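Local coordinates for peroxisomal membrane protein LPX1 (Saccharomyces cerevisiae, PDB 2Y6U) that hydrolyses acyl esters in the peroxisome, showing esterase, lipase and phospholipase A activity, at residues H59-K65 with D93-D99; F112-A118 with M146-Q150; L167-V171 with S322-N326; D188-I192 with Y266-T271. One frame throughout, in Å; residues are numbered along the deposited sequence.

In the fold
Contacts 1 to 3 illustrate how an alpha/beta hydrolase assembles its working parts at the ends of parallel strands. Contact 1 joins the loops that leave strands 51-58 and 84-92, contact 2 packs helix 114-125 on helix 146-157, and contact 3 ties the end of strand 164-168 to the turn after strand 313-318; all these strands belong to one mixed sheet. Along the chain contacts 1, 2 and 3 follow in series, with contact 4 nested inside the loop that contact 3 closes, in an excursion that reaches the dimer interface. The centre of contact 4 is about 13 Å from that of contact 2, which it touches, and about 21 Å from that of contact 3.

Contact 1: H59-K65 with D93-D99; sequences HGSGMSK and DQVNHGD
His59 and His97 meet across two neighbouring loops, and each ring holds the backbone of the opposite loop by its NE2. NE2 of His59 accepts from Gln94 N at 3.1 Å in an almost straight bond (177°), and NE2 of His97 accepts from Gly62 N at 2.9 Å; both donors lie near the plane of the ring they meet. The other nitrogen of His59, ND1, donates to Gly60 O, which Met63 N reaches from the opposite face in a type II turn. His97 ND1 makes a weak bond to Asn96 OD1.

The rings also touch. With CG of His59 wedged between its own N and carbonyl carbon (chi1 63°), the imidazole swings toward the second loop and puts His59 CE1 over a face of the His97 ring, 3.3 Å from His97 CG, the two planes tilted by 41°.

Charge dominates the other end. Asp93 OD1 takes Lys65 N nearly head-on at 2.7 Å, while its OD2 receives Asp99 N from above the carboxylate plane. The extended chain of Lys65 runs across this carboxylate to a salt bridge, NZ to Asp99 OD2 at 3.0 Å on the anti lone pair. One water links Lys65 NZ with Asp93 OD2; another joins Met63 O to Gly98 N. Asp36 is a second partner of Lys65, and Lys256 pairs with Asp99.

A His-Gly pair directly after a central strand recalls the oxyanion-hole loop of many alpha/beta hydrolases, and the bond from Ser61 N to Ser145 OG is consistent with that role here.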
loop_
_atom_site.group_PDB
_atom_site.type_symbol
_atom_site.label_atom_id
_atom_site.label_comp_id
_atom_site.label_asym_id
_atom_site.label_seq_id
_atom_site.Cartn_x
_atom_site.Cartn_y
_atom_site.Cartn_z
ATOM N N HIS A 59 -6.392 10.100 -15.059
ATOM C CA HIS A 59 -5.979 10.557 -16.362
ATOM C C HIS A 59 -4.692 9.888 -16.916
ATOM O O HIS A 59 -3.897 9.296 -16.183
ATOM C CB HIS A 59 -5.708 12.096 -16.338
ATOM C CG HIS A 59 -4.559 12.466 -15.416
ATOM N ND1 HIS A 59 -3.230 12.262 -15.765
ATOM C CD2 HIS A 59 -4.550 13.001 -14.171
ATOM C CE1 HIS A 59 -2.465 12.654 -14.746
ATOM N NE2 HIS A 59 -3.240 13.086 -13.764
ATOM N N GLY A 60 -4.507 10.056 -18.211
ATOM C CA GLY A 60 -3.381 9.543 -18.916
ATOM C C GLY A 60 -2.163 10.463 -18.748
ATOM O O GLY A 60 -2.253 11.614 -18.262
ATOM N N SER A 61 -1.039 9.999 -19.264
ATOM C CA SER A 61 0.237 10.720 -19.207
ATOM C C SER A 61 0.057 12.029 -19.956
ATOM O O SER A 61 -0.451 12.013 -21.098
ATOM C CB SER A 61 1.288 9.858 -19.969
ATOM O OG SER A 61 1.553 8.719 -19.197
ATOM N N GLY A 62 0.546 13.127 -19.371
ATOM C CA GLY A 62 0.510 14.450 -20.032
ATOM C C GLY A 62 -0.831 15.139 -20.078
ATOM O O GLY A 62 -0.968 16.200 -20.674
ATOM N N MET A 63 -1.838 14.571 -19.446
ATOM C CA MET A 63 -3.175 15.187 -19.418
ATOM C C MET A 63 -3.452 15.669 -18.018
ATOM O O MET A 63 -2.530 16.092 -17.308
ATOM C CB MET A 63 -4.222 14.160 -19.966
ATOM C CG MET A 63 -3.876 13.709 -21.335
ATOM S SD MET A 63 -5.304 13.136 -22.236
ATOM C CE MET A 63 -4.585 12.020 -23.395
ATOM N N SER A 64 -4.700 15.599 -17.562
ATOM C CA SER A 64 -5.060 16.043 -16.195
ATOM C C SER A 64 -6.459 15.546 -15.945
ATOM O O SER A 64 -7.090 15.042 -16.847
ATOM C CB SER A 64 -5.053 17.589 -16.098
ATOM O OG SER A 64 -6.154 18.158 -16.843
ATOM N N LYS A 65 -6.983 15.879 -14.794
ATOM C CA LYS A 65 -8.301 15.513 -14.379
ATOM C C LYS A 65 -9.381 16.171 -15.251
ATOM O O LYS A 65 -10.476 15.658 -15.328
ATOM C CB LYS A 65 -8.475 15.914 -12.953
ATOM C CG LYS A 65 -8.513 17.435 -12.766
ATOM C CD LYS A 65 -8.611 17.853 -11.275
ATOM C CE LYS A 65 -8.329 19.356 -11.236
ATOM N NZ LYS A 65 -8.366 19.984 -9.854
ATOM N N ASP A 93 -5.501 14.706 -10.021
ATOM C CA ASP A 93 -4.290 15.047 -10.778
ATOM C C ASP A 93 -3.086 14.444 -10.080
ATOM O O ASP A 93 -2.822 14.657 -8.875
ATOM C CB ASP A 93 -4.032 16.516 -10.834
ATOM C CG ASP A 93 -4.849 17.239 -11.883
ATOM O OD1 ASP A 93 -5.166 16.672 -12.926
ATOM O OD2 ASP A 93 -5.132 18.426 -11.643
ATOM N N GLN A 94 -2.344 13.649 -10.825
ATOM C CA GLN A 94 -1.083 13.073 -10.301
ATOM C C GLN A 94 -0.149 14.241 -9.929
ATOM O O GLN A 94 -0.296 15.365 -10.445
ATOM C CB GLN A 94 -0.456 12.249 -11.393
ATOM C CG GLN A 94 -1.232 10.963 -11.729
ATOM C CD GLN A 94 -1.251 10.040 -10.517
ATOM O OE1 GLN A 94 -0.221 9.591 -10.023
ATOM N NE2 GLN A 94 -2.439 9.731 -10.050
ATOM N N VAL A 95 0.865 13.967 -9.083
ATOM C CA VAL A 95 1.698 15.016 -8.483
ATOM C C VAL A 95 2.344 15.930 -9.492
ATOM O O VAL A 95 2.536 17.112 -9.201
ATOM C CB VAL A 95 2.824 14.447 -7.542
ATOM C CG1 VAL A 95 2.249 13.861 -6.215
ATOM C CG2 VAL A 95 3.733 13.473 -8.304
ATOM N N ASN A 96 2.682 15.393 -10.679
ATOM C CA ASN A 96 3.329 16.175 -11.685
ATOM C C ASN A 96 2.472 16.625 -12.868
ATOM O O ASN A 96 2.986 16.921 -13.925
ATOM C CB ASN A 96 4.605 15.397 -12.133
ATOM C CG ASN A 96 4.285 14.111 -12.814
ATOM O OD1 ASN A 96 3.187 13.606 -12.673
ATOM N ND2 ASN A 96 5.230 13.609 -13.625
ATOM N N HIS A 97 1.161 16.608 -12.662
ATOM C CA HIS A 97 0.151 17.011 -13.637
ATOM C C HIS A 97 -0.814 18.100 -13.078
ATOM O O HIS A 97 -1.074 18.123 -11.890
ATOM C CB HIS A 97 -0.687 15.807 -14.099
ATOM C CG HIS A 97 0.080 14.819 -14.941
ATOM N ND1 HIS A 97 1.026 13.957 -14.392
ATOM C CD2 HIS A 97 -0.032 14.483 -16.254
ATOM C CE1 HIS A 97 1.556 13.240 -15.381
ATOM N NE2 HIS A 97 0.876 13.470 -16.491
ATOM N N GLY A 98 -1.392 18.910 -13.952
ATOM C CA GLY A 98 -2.584 19.707 -13.582
ATOM C C GLY A 98 -2.306 20.581 -12.380
ATOM O O GLY A 98 -1.253 21.212 -12.280
ATOM N N ASP A 99 -3.282 20.635 -11.473
ATOM C CA ASP A 99 -3.240 21.569 -10.341
ATOM C C ASP A 99 -2.265 21.045 -9.337
ATOM O O ASP A 99 -1.703 21.844 -8.549
ATOM C CB ASP A 99 -4.640 21.773 -9.759
ATOM C CG ASP A 99 -5.540 22.616 -10.673
ATOM O OD1 ASP A 99 -5.059 23.535 -11.372
ATOM O OD2 ASP A 99 -6.757 22.360 -10.675
HETATM O O HOH W 1 -1.625 18.714 -16.700
HETATM O O HOH W 2 -6.183 18.664 -9.195
#

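Contact 2: F112-A118 with M146-Q150; sequences FNWIDGA and MGGFQ
Trp114 lays its indole against Met146 on one side and drives an edge into Phe149 on another, so aromatic packing carries most of this helix-to-helix contact. Met146 CG sits over the six-membered ring, 3.6 Å from its centroid, in a CH-pi contact, and Met146 SD lies over the five-membered ring, 4.2 Å from that centroid. With Met146 CG anti to its N (chi1 178°) and the next torsion extended as well, the chain crosses the indole and delivers the same sulfur to the edge of Phe112, 3.6 Å from CE2, a second Met-aromatic contact. Phe149 completes a T-shaped pair: CE3 of Trp114 approaches the phenyl face, 3.5 Å from Phe149 CG. Ile115 CG1 meets the edge of the phenyl ring. A glycine in place of the tryptophan would probably open a gap between the helices, leaving Met146 without the indole face and Phe149 without the edge that meets its ring.

The polar link is equally specific. Gln150 NE2 donates to Trp114 O at 3.0 Å, nearly straight (165°), in the carbonyl plane and on a lone pair; the same oxygen accepts from Ala118 N within its own helix. Gly117 lies alongside the amide, where a beta carbon would collide with NE2. Asn113 OD1 caps the helix start, taking Asp116 N from above its carbonyl plane at 3.1 Å and Ile115 N weakly.

The axes of segments 114-118 and 146-150 cross at -63° and come within 9.5 Å. Helix 146-157 begins within a GxSxG sequence, Gly147 being its last glycine, probably the nucleophile elbow of alpha/beta hydrolases.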
loop_
_atom_site.group_PDB
_atom_site.type_symbol
_atom_site.label_atom_id
_atom_site.label_comp_id
_atom_site.label_asym_id
_atom_site.label_seq_id
_atom_site.Cartn_x
_atom_site.Cartn_y
_atom_site.Cartn_z
ATOM N N PHE A 112 9.454 9.929 -11.651
ATOM C CA PHE A 112 8.056 9.752 -11.386
ATOM C C PHE A 112 7.661 8.270 -11.568
ATOM O O PHE A 112 7.669 7.709 -12.693
ATOM C CB PHE A 112 7.221 10.665 -12.283
ATOM C CG PHE A 112 5.776 10.461 -12.131
ATOM C CD1 PHE A 112 5.160 10.651 -10.910
ATOM C CD2 PHE A 112 5.034 9.979 -13.173
ATOM C CE1 PHE A 112 3.811 10.388 -10.756
ATOM C CE2 PHE A 112 3.670 9.828 -13.041
ATOM C CZ PHE A 112 3.072 9.972 -11.897
ATOM N N ASN A 113 7.411 7.613 -10.430
ATOM C CA ASN A 113 7.219 6.175 -10.391
ATOM C C ASN A 113 5.673 5.999 -10.349
ATOM O O ASN A 113 4.974 6.477 -9.418
ATOM C CB ASN A 113 7.914 5.618 -9.122
ATOM C CG ASN A 113 7.658 4.147 -8.915
ATOM O OD1 ASN A 113 6.460 3.756 -8.826
ATOM N ND2 ASN A 113 8.706 3.344 -8.740
ATOM N N TRP A 114 5.096 5.312 -11.317
ATOM C CA TRP A 114 3.631 5.326 -11.439
ATOM C C TRP A 114 3.003 4.581 -10.260
ATOM O O TRP A 114 1.816 4.834 -9.965
ATOM C CB TRP A 114 3.188 4.670 -12.740
ATOM C CG TRP A 114 3.554 5.378 -13.981
ATOM C CD1 TRP A 114 4.263 6.560 -14.096
ATOM C CD2 TRP A 114 3.179 5.012 -15.270
ATOM N NE1 TRP A 114 4.446 6.870 -15.416
ATOM C CE2 TRP A 114 3.715 6.004 -16.166
ATOM C CE3 TRP A 114 2.465 3.937 -15.808
ATOM C CZ2 TRP A 114 3.558 5.917 -17.527
ATOM C CZ3 TRP A 114 2.222 3.899 -17.127
ATOM C CH2 TRP A 114 2.845 4.859 -18.029
ATOM N N ILE A 115 3.763 3.674 -9.615
ATOM C CA ILE A 115 3.280 2.950 -8.432
ATOM C C ILE A 115 3.132 3.917 -7.230
ATOM O O ILE A 115 2.168 3.836 -6.463
ATOM C CB ILE A 115 4.053 1.738 -8.101
ATOM C CG1 ILE A 115 4.104 0.737 -9.293
ATOM C CG2 ILE A 115 3.395 1.014 -6.832
ATOM C CD1 ILE A 115 5.048 -0.412 -9.123
ATOM N N ASP A 116 4.081 4.816 -7.064
ATOM C CA ASP A 116 3.941 5.951 -6.084
ATOM C C ASP A 116 2.634 6.712 -6.394
ATOM O O ASP A 116 1.868 7.051 -5.482
ATOM C CB ASP A 116 5.085 6.929 -6.169
ATOM C CG ASP A 116 6.416 6.366 -5.712
ATOM O OD1 ASP A 116 6.547 5.190 -5.289
ATOM O OD2 ASP A 116 7.450 7.136 -5.871
ATOM N N GLY A 117 2.384 7.002 -7.659
ATOM C CA GLY A 117 1.158 7.661 -8.052
ATOM C C GLY A 117 -0.118 6.822 -7.683
ATOM O O GLY A 117 -1.122 7.372 -7.290
ATOM N N ALA A 118 -0.058 5.482 -7.817
ATOM C CA ALA A 118 -1.122 4.633 -7.314
ATOM C C ALA A 118 -1.282 4.692 -5.825
ATOM O O ALA A 118 -2.448 4.765 -5.304
ATOM C CB ALA A 118 -0.991 3.150 -7.815
ATOM N N MET A 146 -1.379 5.789 -18.506
ATOM C CA MET A 146 -0.849 5.690 -17.145
ATOM C C MET A 146 -1.889 5.372 -16.060
ATOM O O MET A 146 -1.617 4.554 -15.148
ATOM C CB MET A 146 -0.171 7.037 -16.825
ATOM C CG MET A 146 0.384 7.192 -15.534
ATOM S SD MET A 146 0.962 8.954 -15.258
ATOM C CE MET A 146 -0.383 9.868 -15.249
ATOM N N GLY A 147 -3.070 5.988 -16.162
ATOM C CA GLY A 147 -4.138 5.823 -15.207
ATOM C C GLY A 147 -4.675 4.404 -15.178
ATOM O O GLY A 147 -5.115 3.911 -14.153
ATOM N N GLY A 148 -4.593 3.736 -16.310
ATOM C CA GLY A 148 -4.987 2.327 -16.417
ATOM C C GLY A 148 -3.990 1.467 -15.701
ATOM O O GLY A 148 -4.383 0.530 -14.974
ATOM N N PHE A 149 -2.713 1.690 -15.995
ATOM C CA PHE A 149 -1.660 1.016 -15.172
ATOM C C PHE A 149 -2.006 1.218 -13.674
ATOM O O PHE A 149 -1.905 0.270 -12.851
ATOM C CB PHE A 149 -0.298 1.594 -15.524
ATOM C CG PHE A 149 0.865 1.011 -14.778
ATOM C CD1 PHE A 149 1.087 1.365 -13.422
ATOM C CD2 PHE A 149 1.753 0.140 -15.403
ATOM C CE1 PHE A 149 2.196 0.842 -12.744
ATOM C CE2 PHE A 149 2.854 -0.372 -14.745
ATOM C CZ PHE A 149 3.087 -0.032 -13.398
ATOM N N GLN A 150 -2.251 2.473 -13.288
ATOM C CA GLN A 150 -2.467 2.814 -11.875
ATOM C C GLN A 150 -3.701 2.212 -11.260
ATOM O O GLN A 150 -3.646 1.805 -10.133
ATOM C CB GLN A 150 -2.400 4.317 -11.668
ATOM C CG GLN A 150 -1.005 4.854 -11.978
ATOM C CD GLN A 150 -0.942 6.355 -11.889
ATOM O OE1 GLN A 150 -1.836 7.046 -12.384
ATOM N NE2 GLN A 150 0.125 6.871 -11.325
#

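Contact 3: L167-V171 with S322-N326; sequences LIEPV and SHLVN
Bent at its second torsion (chi2 -78°), Glu169 folds its carboxylate back toward His323, which in turn sets CG anti to the backbone N (chi1 179°) and presents the ND1 edge of its ring. His323 ND1 donates to Glu169 OE1 at 2.9 Å in a nearly straight bond, close to the imidazole plane and on the anti side of the carboxylate; the two planes stand 84° apart. Both carboxylate oxygens are further secured, OE1 by Ser295 OG and OE2 by Gly292 N, which hold the acid's rotation. A leucine in place of the glutamate would probably leave His323 ND1 without its acceptor and the ring held by packing alone.

Val171 CG2 packs beside the imidazole, 3.8 Å from His323 CE1; farther along, Ile168 CG2 meets Val325 CG1 at 3.7 Å. Ser322 OG, also hydrogen-bonded to Glu328, accepts from Leu324 N in an ST turn that shapes the loop carrying the histidine.

With Ser145 touching His323, this acid-histidine pair is consistent with a catalytic triad whose acid follows strand 164-168 rather than 286-292, its classic place, a variant known in some alpha/beta hydrolases; the histidine keeps its usual loop after the last strand, 313-318.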
loop_
_atom_site.group_PDB
_atom_site.type_symbol
_atom_site.label_atom_id
_atom_site.label_comp_id
_atom_site.label_asym_id
_atom_site.label_seq_id
_atom_site.Cartn_x
_atom_site.Cartn_y
_atom_site.Cartn_z
ATOM N N LEU A 167 -10.300 -0.005 -17.745
ATOM C CA LEU A 167 -9.026 0.428 -18.242
ATOM C C LEU A 167 -9.183 0.851 -19.677
ATOM O O LEU A 167 -9.566 0.031 -20.540
ATOM C CB LEU A 167 -8.041 -0.764 -18.132
ATOM C CG LEU A 167 -8.003 -1.565 -16.844
ATOM C CD1 LEU A 167 -6.982 -2.720 -16.974
ATOM C CD2 LEU A 167 -7.666 -0.695 -15.632
ATOM N N ILE A 168 -8.876 2.109 -19.988
ATOM C CA ILE A 168 -9.041 2.598 -21.343
ATOM C C ILE A 168 -7.609 2.732 -21.862
ATOM O O ILE A 168 -6.829 3.562 -21.388
ATOM C CB ILE A 168 -9.753 3.923 -21.392
ATOM C CG1 ILE A 168 -11.148 3.864 -20.685
ATOM C CG2 ILE A 168 -9.868 4.406 -22.904
ATOM C CD1 ILE A 168 -11.660 5.289 -20.259
ATOM N N GLU A 169 -7.244 1.950 -22.846
ATOM C CA GLU A 169 -5.906 1.990 -23.395
ATOM C C GLU A 169 -4.780 2.000 -22.369
ATOM O O GLU A 169 -3.882 2.896 -22.380
ATOM C CB GLU A 169 -5.777 3.219 -24.282
ATOM C CG GLU A 169 -6.508 3.113 -25.585
ATOM C CD GLU A 169 -5.704 2.216 -26.645
ATOM O OE1 GLU A 169 -4.490 2.377 -26.734
ATOM O OE2 GLU A 169 -6.312 1.448 -27.398
ATOM N N PRO A 170 -4.832 1.068 -21.401
ATOM C CA PRO A 170 -3.827 1.030 -20.395
ATOM C C PRO A 170 -2.435 0.802 -21.045
ATOM O O PRO A 170 -2.313 0.027 -21.995
ATOM C CB PRO A 170 -4.207 -0.169 -19.523
ATOM C CG PRO A 170 -4.959 -1.046 -20.426
ATOM C CD PRO A 170 -5.716 -0.087 -21.362
ATOM N N VAL A 171 -1.402 1.399 -20.402
ATOM C CA VAL A 171 -0.015 1.212 -20.795
ATOM C C VAL A 171 0.722 0.391 -19.716
ATOM O O VAL A 171 0.873 0.883 -18.604
ATOM C CB VAL A 171 0.703 2.591 -20.941
ATOM C CG1 VAL A 171 2.258 2.371 -21.194
ATOM C CG2 VAL A 171 0.047 3.352 -22.146
ATOM N N SER A 322 -8.385 5.778 -31.444
ATOM C CA SER A 322 -6.962 5.873 -31.341
ATOM C C SER A 322 -6.616 5.632 -29.867
ATOM O O SER A 322 -7.475 5.256 -29.019
ATOM C CB SER A 322 -6.535 7.283 -31.788
ATOM O OG SER A 322 -6.719 8.212 -30.666
ATOM N N HIS A 323 -5.351 5.822 -29.560
ATOM C CA HIS A 323 -4.858 5.706 -28.186
ATOM C C HIS A 323 -5.566 6.719 -27.295
ATOM O O HIS A 323 -5.782 6.476 -26.096
ATOM C CB HIS A 323 -3.344 5.829 -28.136
ATOM C CG HIS A 323 -2.770 5.743 -26.752
ATOM N ND1 HIS A 323 -2.870 4.601 -25.958
ATOM C CD2 HIS A 323 -2.147 6.672 -25.994
ATOM C CE1 HIS A 323 -2.323 4.843 -24.773
ATOM N NE2 HIS A 323 -1.873 6.082 -24.773
ATOM N N LEU A 324 -5.990 7.832 -27.890
ATOM C CA LEU A 324 -6.652 8.908 -27.096
ATOM C C LEU A 324 -8.162 8.889 -27.221
ATOM O O LEU A 324 -8.835 9.949 -27.157
ATOM C CB LEU A 324 -6.100 10.277 -27.497
ATOM C CG LEU A 324 -4.595 10.437 -27.365
ATOM C CD1 LEU A 324 -4.077 11.855 -27.759
ATOM C CD2 LEU A 324 -4.169 10.060 -25.934
ATOM N N VAL A 325 -8.701 7.686 -27.395
ATOM C CA VAL A 325 -10.115 7.482 -27.594
ATOM C C VAL A 325 -10.950 8.112 -26.465
ATOM O O VAL A 325 -12.056 8.566 -26.729
ATOM C CB VAL A 325 -10.408 5.992 -27.799
ATOM C CG1 VAL A 325 -10.124 5.107 -26.525
ATOM C CG2 VAL A 325 -11.840 5.820 -28.425
ATOM N N ASN A 326 -10.409 8.173 -25.234
ATOM C CA ASN A 326 -11.143 8.784 -24.110
ATOM C C ASN A 326 -11.450 10.243 -24.362
ATOM O O ASN A 326 -12.505 10.694 -23.894
ATOM C CB ASN A 326 -10.446 8.675 -22.752
ATOM C CG ASN A 326 -9.098 9.339 -22.720
ATOM O OD1 ASN A 326 -8.363 9.249 -23.697
ATOM N ND2 ASN A 326 -8.790 10.031 -21.611
#

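Contact 4: D188-I192 with Y266-T271; sequences DSPQI and YMNMQT
Pro190 and Asn268 bring their CA atoms to 4.5 Å as the largely extended residues 188-192 run along 266-271 in the opposite direction, the latter tightening into a 3-10 turn at 269-271. Gln270 carries the main polar link. Its chain bends at chi2 (85°), laying the amide beside Gln191: Gln270 OE1 accepts from Gln191 N at 3.2 Å, with the donor 51° above the carbonyl plane, and NE2 returns a weak bond to Gln191 O. One side-chain amide thus engages both polar backbone atoms of a single residue.

Both segments belong to the long excursion between strands 164-168 and 286-292, the place where alpha/beta hydrolases commonly insert a cap over the core sheet. Here that excursion also reaches the dimer interface: Ile192 pairs in a parallel ladder with a strand of the second subunit, and Phe374 of that subunit packs on Pro190, Met267 and Asn268.

Van der Waals packing surrounds Pro190: its CB lies 3.1 Å from Met267 O, while its ring lies alongside the side chain of Asn268, both pointing the same way, and Thr271 CG2 approaches Pro190 CD. At the other end the packing is apolar, where Ile192, with CG1 anti to the backbone N, extends CD1 to 3.7 Å from Tyr266 CB and 3.9 Å from Met267 CG. A water lies between the segments near Gln191 O, Tyr266 O and Met269 N. Thr271 secures the 3-10 turn, its OG1 donating to Asn268 O at 2.7 Å beside the bond from its own backbone N.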
loop_
_atom_site.group_PDB
_atom_site.type_symbol
_atom_site.label_atom_id
_atom_site.label_comp_id
_atom_site.label_asym_id
_atom_site.label_seq_id
_atom_site.Cartn_x
_atom_site.Cartn_y
_atom_site.Cartn_z
ATOM N N ASP A 188 17.173 -3.222 -15.457
ATOM C CA ASP A 188 15.904 -2.474 -15.498
ATOM C C ASP A 188 16.083 -0.920 -15.291
ATOM O O ASP A 188 15.445 -0.261 -14.468
ATOM C CB ASP A 188 14.986 -2.992 -14.366
ATOM C CG ASP A 188 14.662 -4.526 -14.482
ATOM O OD1 ASP A 188 13.819 -4.929 -15.344
ATOM O OD2 ASP A 188 15.279 -5.326 -13.700
ATOM N N SER A 189 16.996 -0.370 -16.052
ATOM C CA SER A 189 17.387 1.004 -15.952
ATOM C C SER A 189 16.397 1.825 -16.766
ATOM O O SER A 189 15.806 1.336 -17.729
ATOM C CB SER A 189 18.824 1.169 -16.461
ATOM O OG SER A 189 19.740 0.665 -15.514
ATOM N N PRO A 190 16.167 3.078 -16.353
ATOM C CA PRO A 190 15.325 3.887 -17.211
ATOM C C PRO A 190 15.891 4.092 -18.633
ATOM O O PRO A 190 17.096 4.310 -18.820
ATOM C CB PRO A 190 15.173 5.204 -16.432
ATOM C CG PRO A 190 16.231 5.222 -15.430
ATOM C CD PRO A 190 16.731 3.824 -15.218
ATOM N N GLN A 191 15.023 4.037 -19.621
ATOM C CA GLN A 191 15.432 4.157 -21.043
ATOM C C GLN A 191 14.297 4.663 -21.907
ATOM O O GLN A 191 13.095 4.483 -21.579
ATOM C CB GLN A 191 15.950 2.795 -21.584
ATOM C CG GLN A 191 17.341 2.428 -20.975
ATOM C CD GLN A 191 18.186 1.544 -21.844
ATOM O OE1 GLN A 191 17.652 0.699 -22.586
ATOM N NE2 GLN A 191 19.518 1.714 -21.762
ATOM N N ILE A 192 14.656 5.359 -22.960
ATOM C CA ILE A 192 13.691 5.783 -23.926
ATOM C C ILE A 192 14.431 5.841 -25.282
ATOM O O ILE A 192 15.553 6.284 -25.305
ATOM C CB ILE A 192 13.083 7.165 -23.609
ATOM C CG1 ILE A 192 11.907 7.418 -24.547
ATOM C CG2 ILE A 192 14.131 8.297 -23.744
ATOM C CD1 ILE A 192 10.956 8.632 -24.200
ATOM N N TYR A 266 7.545 8.990 -19.800
ATOM C CA TYR A 266 7.873 8.027 -20.818
ATOM C C TYR A 266 9.246 7.380 -20.598
ATOM O O TYR A 266 9.645 6.563 -21.391
ATOM C CB TYR A 266 7.776 8.664 -22.239
ATOM C CG TYR A 266 6.401 9.196 -22.527
ATOM C CD1 TYR A 266 5.390 8.361 -23.099
ATOM C CD2 TYR A 266 6.062 10.495 -22.198
ATOM C CE1 TYR A 266 4.092 8.842 -23.315
ATOM C CE2 TYR A 266 4.746 10.982 -22.385
ATOM C CZ TYR A 266 3.772 10.149 -22.942
ATOM O OH TYR A 266 2.531 10.636 -23.166
ATOM N N MET A 267 10.027 7.805 -19.605
ATOM C CA MET A 267 11.457 7.545 -19.582
ATOM C C MET A 267 11.840 6.575 -18.467
ATOM O O MET A 267 12.975 6.230 -18.334
ATOM C CB MET A 267 12.188 8.873 -19.353
ATOM C CG MET A 267 12.008 9.828 -20.592
ATOM S SD MET A 267 12.560 11.560 -20.251
ATOM C CE MET A 267 14.303 11.302 -20.091
ATOM N N ASN A 268 10.874 6.135 -17.682
ATOM C CA ASN A 268 11.207 5.478 -16.389
ATOM C C ASN A 268 10.505 4.134 -16.179
ATOM O O ASN A 268 10.557 3.592 -15.061
ATOM C CB ASN A 268 10.645 6.431 -15.313
ATOM C CG ASN A 268 11.410 6.368 -14.064
ATOM O OD1 ASN A 268 12.614 5.976 -14.018
ATOM N ND2 ASN A 268 10.699 6.648 -12.966
ATOM N N MET A 269 9.866 3.627 -17.234
ATOM C CA MET A 269 8.901 2.493 -17.132
ATOM C C MET A 269 9.565 1.281 -16.622
ATOM O O MET A 269 8.951 0.553 -15.846
ATOM C CB MET A 269 8.360 2.089 -18.468
ATOM C CG MET A 269 7.412 2.970 -19.049
ATOM S SD MET A 269 5.749 2.931 -18.311
ATOM C CE MET A 269 4.941 1.380 -18.254
ATOM N N GLN A 270 10.845 1.072 -16.953
ATOM C CA GLN A 270 11.469 -0.132 -16.542
ATOM C C GLN A 270 11.681 -0.254 -15.044
ATOM O O GLN A 270 11.942 -1.355 -14.514
ATOM C CB GLN A 270 12.812 -0.315 -17.247
ATOM C CG GLN A 270 12.617 -0.239 -18.756
ATOM C CD GLN A 270 12.611 1.207 -19.368
ATOM O OE1 GLN A 270 12.547 2.306 -18.665
ATOM N NE2 GLN A 270 12.671 1.207 -20.729
ATOM N N THR A 271 11.555 0.851 -14.328
ATOM C CA THR A 271 11.913 0.789 -12.902
ATOM C C THR A 271 10.640 0.406 -12.077
ATOM O O THR A 271 10.754 0.206 -10.846
ATOM C CB THR A 271 12.390 2.175 -12.365
ATOM O OG1 THR A 271 11.274 3.082 -12.477
ATOM C CG2 THR A 271 13.608 2.724 -13.170
HETATM O O HOH W 3 10.583 4.217 -20.218
#